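Local coordinates for ArsR family transcriptional regulator (Comamonas testosteroni, PDB 6UVU), which represses transcription as an antimony-specific, Sb(III)-responsive regulator of the ArsR family that probably binds operator DNA, at the interface of chains A and B. Residues are numbered along the deposited sequence; one frame, centred on the assembly and turned at random. Chains: chain A/B, ArsR family transcriptional regulator.

Contact 1: the interface of chains A and B. Residues chain A 24, 28-29, 32, 107; chain B 45, 111, 114-115.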
# COMPACT_ATOMS: atom_id res chain seq x y z
N ILE A 24 11.99 3.15 9.91
CA ILE A 24 12.28 2.81 8.52
C ILE A 24 13.18 3.88 7.90
O ILE A 24 12.99 5.08 8.10
CB ILE A 24 10.94 2.65 7.77
CG1 ILE A 24 11.13 2.20 6.34
CG2 ILE A 24 10.18 3.96 7.71
CD1 ILE A 24 9.82 2.25 5.60
N GLU A 28 14.63 2.05 2.68
CA GLU A 28 13.58 1.08 2.97
C GLU A 28 12.21 1.60 2.53
O GLU A 28 11.43 0.89 1.90
CB GLU A 28 13.58 0.72 4.46
CG GLU A 28 14.64 -0.29 4.88
CD GLU A 28 14.81 -0.40 6.41
OE1 GLU A 28 14.42 0.54 7.14
OE2 GLU A 28 15.34 -1.43 6.89
N ALA A 29 11.95 2.88 2.81
CA ALA A 29 10.66 3.48 2.49
C ALA A 29 10.40 3.49 0.99
O ALA A 29 9.30 3.14 0.55
CB ALA A 29 10.59 4.90 3.07
N VAL A 32 9.15 0.06 -0.46
CA VAL A 32 7.75 -0.22 -0.18
C VAL A 32 6.85 0.77 -0.92
O VAL A 32 5.74 0.43 -1.35
CB VAL A 32 7.54 -0.22 1.36
CG1 VAL A 32 6.20 0.31 1.74
CG2 VAL A 32 7.72 -1.63 1.92
N MET A 107 -0.45 -7.04 -0.08
CA MET A 107 -1.06 -5.70 -0.01
C MET A 107 -2.48 -5.70 -0.59
O MET A 107 -3.40 -5.11 -0.01
CB MET A 107 -0.19 -4.70 -0.73
CG MET A 107 1.10 -4.37 -0.02
SD MET A 107 2.01 -3.17 -1.00
CE MET A 107 3.44 -2.87 0.04
N LEU B 45 5.58 8.28 4.61
CA LEU B 45 5.60 6.96 5.22
C LEU B 45 6.53 6.94 6.43
O LEU B 45 6.21 6.34 7.45
CB LEU B 45 6.04 5.93 4.17
CG LEU B 45 5.92 4.45 4.58
CD1 LEU B 45 4.45 4.07 4.75
CD2 LEU B 45 6.59 3.50 3.58
N GLY B 111 3.52 -3.07 5.53
CA GLY B 111 4.77 -2.61 4.97
C GLY B 111 5.96 -2.91 5.87
O GLY B 111 7.02 -3.32 5.39
N LEU B 114 6.89 -6.56 5.75
CA LEU B 114 7.54 -6.91 4.48
C LEU B 114 9.00 -6.45 4.45
O LEU B 114 9.86 -7.14 3.89
CB LEU B 114 6.77 -6.32 3.30
CG LEU B 114 5.33 -6.81 3.07
CD1 LEU B 114 4.64 -6.03 1.97
CD2 LEU B 114 5.29 -8.30 2.73
N ILE B 115 9.29 -5.30 5.05
CA ILE B 115 10.68 -4.84 5.13
C ILE B 115 11.50 -5.78 6.00
O ILE B 115 12.66 -6.08 5.70
CB ILE B 115 10.74 -3.40 5.66
CG1 ILE B 115 10.13 -2.44 4.65
CG2 ILE B 115 12.18 -3.01 5.99
CD1 ILE B 115 9.80 -1.10 5.24

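Contact 2: the interface of chains A and B. Residues chain A 39, 41-42, 45; chain B 24, 29, 32-33.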
# COMPACT_ATOMS: atom_id res chain seq x y z
N LEU A 39 -0.20 -0.04 -6.54
CA LEU A 39 -1.59 -0.29 -6.20
C LEU A 39 -2.46 0.97 -6.14
O LEU A 39 -3.69 0.84 -6.06
CB LEU A 39 -1.69 -1.00 -4.85
CG LEU A 39 -1.09 -2.41 -4.78
CD1 LEU A 39 -0.46 -2.53 -3.42
CD2 LEU A 39 -2.16 -3.46 -4.94
N ASN A 41 -3.94 2.98 -8.07
CA ASN A 41 -4.50 3.19 -9.41
C ASN A 41 -5.61 2.18 -9.63
O ASN A 41 -5.38 0.97 -9.47
CB ASN A 41 -3.40 3.03 -10.48
CG ASN A 41 -3.93 3.19 -11.90
OD1 ASN A 41 -4.61 2.30 -12.43
ND2 ASN A 41 -3.59 4.30 -12.52
N ASP A 42 -6.81 2.64 -10.01
CA ASP A 42 -7.93 1.70 -10.01
C ASP A 42 -7.78 0.66 -11.12
O ASP A 42 -8.09 -0.51 -10.90
CB ASP A 42 -9.28 2.42 -10.09
CG ASP A 42 -9.36 3.41 -11.22
OD1 ASP A 42 -9.64 2.98 -12.35
OD2 ASP A 42 -9.16 4.61 -10.97
N LEU A 45 -5.23 -1.94 -9.83
CA LEU A 45 -5.89 -2.72 -8.79
C LEU A 45 -6.81 -3.76 -9.39
O LEU A 45 -6.83 -4.92 -8.95
CB LEU A 45 -6.72 -1.81 -7.89
CG LEU A 45 -6.24 -1.49 -6.49
CD1 LEU A 45 -7.37 -0.81 -5.71
CD2 LEU A 45 -5.73 -2.73 -5.77
N ILE B 24 -13.23 -6.55 -7.84
CA ILE B 24 -13.44 -5.25 -7.22
C ILE B 24 -13.90 -4.26 -8.28
O ILE B 24 -13.38 -4.22 -9.40
CB ILE B 24 -12.15 -4.79 -6.51
CG1 ILE B 24 -12.35 -3.46 -5.82
CG2 ILE B 24 -10.99 -4.68 -7.48
CD1 ILE B 24 -11.05 -2.86 -5.38
N ALA B 29 -12.77 0.31 -5.61
CA ALA B 29 -11.36 0.62 -5.80
C ALA B 29 -11.03 2.04 -5.39
O ALA B 29 -9.91 2.30 -4.93
CB ALA B 29 -10.95 0.38 -7.26
N VAL B 32 -9.95 2.47 -1.59
CA VAL B 32 -8.69 1.85 -1.22
C VAL B 32 -7.52 2.50 -1.96
O VAL B 32 -6.41 2.59 -1.44
CB VAL B 32 -8.77 0.32 -1.45
CG1 VAL B 32 -7.48 -0.23 -1.98
CG2 VAL B 32 -9.16 -0.39 -0.14
N VAL B 33 -7.77 2.97 -3.19
CA VAL B 33 -6.74 3.69 -3.94
C VAL B 33 -6.28 4.93 -3.18
O VAL B 33 -5.09 5.27 -3.17
CB VAL B 33 -7.27 4.03 -5.35
CG1 VAL B 33 -6.49 5.15 -5.98
CG2 VAL B 33 -7.23 2.80 -6.26

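Contact 3: the interface of chains A and B. Residues chain A 110-111, 113-114, 117; chain B 103, 106-107, 110.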
# COMPACT_ATOMS: atom_id res chain seq x y z
N LEU A 110 -4.92 -7.41 1.83
CA LEU A 110 -5.32 -6.51 2.91
C LEU A 110 -6.33 -5.48 2.41
O LEU A 110 -7.32 -5.19 3.09
CB LEU A 110 -4.09 -5.84 3.52
CG LEU A 110 -4.39 -4.76 4.58
CD1 LEU A 110 -5.18 -5.36 5.72
CD2 LEU A 110 -3.11 -4.12 5.10
N GLY A 111 -6.12 -4.96 1.19
CA GLY A 111 -7.10 -4.06 0.59
C GLY A 111 -8.46 -4.71 0.41
O GLY A 111 -9.50 -4.07 0.61
N CYS A 113 -9.65 -7.21 2.30
CA CYS A 113 -10.15 -7.28 3.67
C CYS A 113 -10.82 -5.98 4.09
O CYS A 113 -11.90 -5.98 4.68
CB CYS A 113 -8.99 -7.58 4.63
SG CYS A 113 -8.33 -9.26 4.59
N LEU A 114 -10.18 -4.84 3.79
CA LEU A 114 -10.75 -3.55 4.17
C LEU A 114 -12.07 -3.29 3.46
O LEU A 114 -12.96 -2.64 4.03
CB LEU A 114 -9.75 -2.43 3.87
CG LEU A 114 -8.44 -2.56 4.65
CD1 LEU A 114 -7.47 -1.46 4.26
CD2 LEU A 114 -8.70 -2.52 6.16
N GLU A 117 -14.77 -5.41 5.20
CA GLU A 117 -15.08 -4.76 6.46
C GLU A 117 -15.84 -3.45 6.25
O GLU A 117 -16.67 -3.07 7.09
CB GLU A 117 -13.79 -4.51 7.24
CG GLU A 117 -13.01 -5.76 7.57
CD GLU A 117 -11.72 -5.46 8.31
OE1 GLU A 117 -11.47 -4.26 8.59
OE2 GLU A 117 -10.96 -6.41 8.62
N CYS B 103 -7.02 2.01 9.02
CA CYS B 103 -6.65 1.42 7.74
C CYS B 103 -5.24 1.80 7.35
O CYS B 103 -4.46 0.96 6.89
CB CYS B 103 -7.64 1.85 6.66
SG CYS B 103 -9.30 1.28 6.99
N ARG B 106 -2.87 -0.40 9.66
CA ARG B 106 -2.63 -1.78 9.25
C ARG B 106 -1.77 -1.86 7.99
O ARG B 106 -0.95 -2.78 7.85
CB ARG B 106 -3.95 -2.52 9.00
CG ARG B 106 -5.11 -2.11 9.87
CD ARG B 106 -5.87 -3.32 10.37
NE ARG B 106 -6.31 -4.22 9.30
CZ ARG B 106 -7.59 -4.47 9.02
NH1 ARG B 106 -8.56 -3.89 9.72
NH2 ARG B 106 -7.92 -5.31 8.04
N MET B 107 -1.95 -0.92 7.06
CA MET B 107 -1.18 -0.94 5.82
C MET B 107 0.27 -0.58 6.06
O MET B 107 1.18 -1.19 5.48
CB MET B 107 -1.82 -0.02 4.78
CG MET B 107 -1.34 -0.26 3.32
SD MET B 107 -1.58 -1.94 2.64
CE MET B 107 -3.35 -1.91 2.31
N LEU B 110 1.78 -3.69 7.66
CA LEU B 110 2.10 -4.69 6.64
C LEU B 110 3.39 -4.33 5.92
O LEU B 110 4.28 -5.18 5.75
CB LEU B 110 0.95 -4.83 5.64
CG LEU B 110 1.25 -5.82 4.50
CD1 LEU B 110 1.53 -7.22 5.06
CD2 LEU B 110 0.09 -5.85 3.50

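Contact 1: the interface of chains A and B
A:Ile24, which meets B:Ile115, has an extended backbone (phi -56°, psi 136°), whereas A:Glu28, A:Val32 and A:Met107 and all the partners in chain B have helical backbones. B:Ile115 reaches three chain A residues with different branches. Its CD1 methyl presses on CD1 of A:Ile24 at 3.4 Å, a tight contact in which the two side chains cross at about a right angle. CG1 of B:Ile115 lies 3.7 Å from CG2 of A:Val32, and its CG2 methyl comes within 3.6 Å of OE2 in the carboxylate of A:Glu28. Beta-branching suits this place, since one helical residue can spread carbons toward several neighbours. Shortened to alanine, B:Ile115 would be likely to leave the A:Ile24 methyl and CG2 of A:Val32 without their apolar mate, and the chain of A:Glu28 with less to lean on. The other branch of A:Val32, CG1, touches CD2 of B:Leu45 at 3.7 Å, so this short valine bridges two chain B helices. CG2 of A:Val32 also lies beside the backbone oxygen of B:Gly111, whose lack of a side chain probably lets the helix come near. Farther along, A:Met107 is extended beyond CG (chi2 -180°), which carries its terminal CE methyl to 3.9 Å from CD1 of B:Leu114. The patch sits where helix 26-39 of chain A and the loop residue A:Ile24 pack against helices 42-54 and 102-121 of chain B, with helix 102-118 of chain A at one margin.

Contact 2: the interface of chains A and B
The end of helix 26-39, the loop residue A:Asn41 and the first turn of helix 42-54 in chain A meet helix 26-39 of chain B, with B:Ile24 from the preceding loop at the margin. A:Leu45 carries much of the contact through one methyl, CD1, which lies 3.7 Å from CG2 of B:Val33, with CG1 of B:Val32 nearly as close. The side chains of A:Leu45 and B:Val33 slide past each other in opposite directions, while that of B:Val32 crosses the leucine at about a right angle. Leucine suits this position because its length carries one methyl of the branched end across to two adjoining valines, whose own methyls stay close to their helix. B:Val33 holds CG2 beside its backbone N and opposite its carbonyl carbon; this methyl also comes within 3.8 Å of the backbone N of A:Asn41 and packs near CA of A:Asp42. At A:Asp42 it is the aliphatic CB that touches CB of B:Ala29, at 3.9 Å. CG of the aspartate stands between its own backbone N and carbonyl carbon (chi1 52°), and its carboxylate is directed away from the alanine methyl. The small B:Ala29 probably lets the start of helix 42-54 come close, and its CB also borders CD1 of A:Leu45. By joining the two chains through apolar contacts, the site contributes to the dimer, the usual assembly for DNA binding by ArsR-family repressors.

Contact 3: the interface of chains A and B
Helix 102-118 of chain A packs against helix 102-121 of chain B, the same C-terminal segment in each subunit. B:Arg106 grips A:Glu117 end-on with both terminal guanidinium nitrogens. NH1 gives a nearly straight hydrogen bond to OE1 at 3.1 Å, directed at the syn lone pair of OE1; the pair also forms a salt bridge. NH2 bonds less directly to OE2 at 3.3 Å, reaching it from above the carboxylate plane; the two flat groups are turned 50° apart. Bends in the arginine chain at chi2 (-136°) and chi3 (-54°) bring its head round to an extended glutamate arriving from the opposite direction. CD2 of A:Leu114 sits over one guanidinium face, toward its rim, 3.6 Å from CZ, and also borders SG of B:Cys103. Arginine suits this spot by offering charge at its edge and a flat face to leucine. The forked end of A:Leu110 serves two partners: CD1 lies 3.6 Å from NH2 of B:Arg106, while CD2 turns to CE of B:Met107, whose chain is bent to lie against the leucine. A:Leu110 and B:Leu110 approach through their CD2 methyls at 4.0 Å, a self-pairing expected close to a two-fold axis. The site thus lies in the C-terminal helix pair at the centre of the dimer.

Contact 1 and contact 2 lie about 19 Å apart between the centres of their C-alpha atoms; contact 3 is about 15 Å from contact 1 and 13 Å from contact 2. Contacts 1 and 2 use overlapping surfaces with the chains exchanged: residues 24, 29, 32 and 45 occur in both, each on opposite chains. Contact 3 shares the C-terminal helices with contact 1, and residues 107, 111 and 114 recur in both, on opposite chains. The three patches belong to one two-fold symmetric interface, which combines packing by helix 26-39 with the C-terminal helix pair and could hold the two DNA-binding regions in a defined relation.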